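Local coordinates for acyl-[acyl-carrier-protein]--UDP-N-acetylglucosamine O-acyltransferase (PDB 1J2Z) that transfers a (3R)-hydroxyacyl chain from acyl carrier protein to UDP-N-acetylglucosamine, the first step of lipid A biosynthesis, at residues E76-L80 and I94-G100. Residues are numbered along the deposited sequence; the frame is centred on the assembly and turned at random.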
loop_
_atom_site.group_PDB
_atom_site.type_symbol
_atom_site.label_atom_id
_atom_site.label_comp_id
_atom_site.label_asym_id
_atom_site.label_seq_id
_atom_site.Cartn_x
_atom_site.Cartn_y
_atom_site.Cartn_z
ATOM N N GLU A 76 -3.063 23.761 13.883
ATOM C CA GLU A 76 -1.821 24.424 14.252
ATOM C C GLU A 76 -1.128 25.065 13.055
ATOM O O GLU A 76 -1.447 24.782 11.899
ATOM C CB GLU A 76 -0.875 23.418 14.905
ATOM C CG GLU A 76 -1.575 22.430 15.817
ATOM C CD GLU A 76 -0.638 21.370 16.329
ATOM O OE1 GLU A 76 0.149 20.846 15.519
ATOM O OE2 GLU A 76 -0.689 21.049 17.535
ATOM N N TYR A 77 -0.167 25.928 13.361
ATOM C CA TYR A 77 0.621 26.643 12.368
ATOM C C TYR A 77 1.920 25.860 12.162
ATOM O O TYR A 77 2.858 26.003 12.946
ATOM C CB TYR A 77 0.958 28.048 12.885
ATOM C CG TYR A 77 -0.084 28.654 13.813
ATOM C CD1 TYR A 77 -0.425 28.032 15.017
ATOM C CD2 TYR A 77 -0.726 29.849 13.489
ATOM C CE1 TYR A 77 -1.378 28.581 15.873
ATOM C CE2 TYR A 77 -1.683 30.410 14.340
ATOM C CZ TYR A 77 -2.003 29.768 15.529
ATOM O OH TYR A 77 -2.946 30.308 16.374
ATOM N N SER A 78 1.975 25.034 11.120
ATOM C CA SER A 78 3.171 24.238 10.842
ATOM C C SER A 78 3.579 24.323 9.379
ATOM O O SER A 78 2.833 24.840 8.553
ATOM C CB SER A 78 2.937 22.776 11.230
ATOM O OG SER A 78 2.952 22.618 12.640
ATOM N N GLU A 79 4.755 23.793 9.055
ATOM C CA GLU A 79 5.256 23.854 7.689
ATOM C C GLU A 79 5.750 22.529 7.135
ATOM O O GLU A 79 6.004 21.578 7.875
ATOM C CB GLU A 79 6.421 24.842 7.602
ATOM C CG GLU A 79 6.229 26.156 8.336
ATOM C CD GLU A 79 7.500 26.988 8.341
ATOM O OE1 GLU A 79 7.806 27.626 7.313
ATOM O OE2 GLU A 79 8.207 26.984 9.366
ATOM N N LEU A 80 5.898 22.495 5.815
ATOM C CA LEU A 80 6.430 21.335 5.107
ATOM C C LEU A 80 7.517 21.975 4.255
ATOM O O LEU A 80 7.229 22.846 3.433
ATOM C CB LEU A 80 5.374 20.700 4.201
ATOM C CG LEU A 80 5.596 19.235 3.796
ATOM C CD1 LEU A 80 4.782 18.923 2.544
ATOM C CD2 LEU A 80 7.064 18.955 3.546
ATOM N N ILE A 94 2.448 13.725 1.943
ATOM C CA ILE A 94 3.360 14.273 2.937
ATOM C C ILE A 94 2.698 15.400 3.719
ATOM O O ILE A 94 2.202 16.363 3.136
ATOM C CB ILE A 94 4.633 14.811 2.256
ATOM C CG1 ILE A 94 5.282 13.698 1.427
ATOM C CG2 ILE A 94 5.616 15.321 3.302
ATOM C CD1 ILE A 94 6.504 14.143 0.655
ATOM N N ASN A 95 2.701 15.276 5.042
ATOM C CA ASN A 95 2.089 16.279 5.903
ATOM C C ASN A 95 3.117 17.151 6.605
ATOM O O ASN A 95 4.272 16.754 6.769
ATOM C CB ASN A 95 1.230 15.591 6.967
ATOM C CG ASN A 95 0.184 14.681 6.366
ATOM O OD1 ASN A 95 -0.632 15.111 5.550
ATOM N ND2 ASN A 95 0.201 13.417 6.764
ATOM N N PRO A 96 2.708 18.362 7.015
ATOM C CA PRO A 96 3.591 19.296 7.716
ATOM C C PRO A 96 3.645 18.881 9.186
ATOM O O PRO A 96 2.950 17.942 9.592
ATOM C CB PRO A 96 2.911 20.650 7.498
ATOM C CG PRO A 96 1.462 20.285 7.416
ATOM C CD PRO A 96 1.477 19.040 6.568
ATOM N N GLY A 97 4.459 19.572 9.977
ATOM C CA GLY A 97 4.603 19.218 11.380
ATOM C C GLY A 97 3.471 19.632 12.297
ATOM O O GLY A 97 2.405 20.014 11.832
ATOM N N THR A 98 3.712 19.533 13.605
ATOM C CA THR A 98 2.732 19.900 14.626
ATOM C C THR A 98 3.415 20.691 15.741
ATOM O O THR A 98 4.645 20.700 15.858
ATOM C CB THR A 98 2.079 18.659 15.285
ATOM O OG1 THR A 98 3.092 17.868 15.913
ATOM C CG2 THR A 98 1.342 17.817 14.256
ATOM N N GLU A 99 2.608 21.344 16.567
ATOM C CA GLU A 99 3.132 22.132 17.673
ATOM C C GLU A 99 3.807 21.234 18.705
ATOM O O GLU A 99 4.791 21.627 19.332
ATOM C CB GLU A 99 2.003 22.930 18.329
ATOM C CG GLU A 99 2.450 23.752 19.524
ATOM C CD GLU A 99 1.336 24.613 20.086
ATOM O OE1 GLU A 99 0.275 24.057 20.450
ATOM O OE2 GLU A 99 1.522 25.847 20.164
ATOM N N GLY A 100 3.279 20.027 18.873
ATOM C CA GLY A 100 3.849 19.095 19.829
ATOM C C GLY A 100 5.147 18.489 19.336
ATOM O O GLY A 100 5.940 17.974 20.128
#
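Gly97 and Glu79 make the backbone link between the two segments: the amide N of Gly97 donates to Glu79 O at 3.3 Å, a long bond in which the N-H comes in 36° off the plane of the carbonyl. The same carbonyl oxygen also has Pro96 CB against it, 3.3 Å away. Beside this link Ser78 OG approaches Gly97 O at 2.8 Å, a weak hydrogen bond whose acceptor is less surely placed; Thr98 N lies near the hydroxyl too, but is badly aligned for a bond. The N-terminal part of LpxA is a left-handed parallel beta-helix, and here the segment leading into strand 79-82 runs alongside, and roughly counter to, the loop that leaves strand 93-94 for strand 104-107 of the following coil. Towards the coil interior the contact turns apolar. Leu80, its CG anti to the backbone N (chi1 -159°), brings CD1 to 3.8 Å from Ile94 CG2, the two side chains lying nearly perpendicular, while Leu80 CB packs on Pro96 CB at 4.1 Å. Asn95 O, near Leu80 CG, is satisfied by the hydroxyl of Thr105. At the outer end the poorly ordered Glu76 extends its carboxylate to Glu99, where OE1 appears to accept from Glu99 N, although its position is doubtful. Thr98 OG1 is bonded to the carboxylate of Asp122 and, weakly, to Gly101 N, and the side chain packs against His121, which probably binds the substrate.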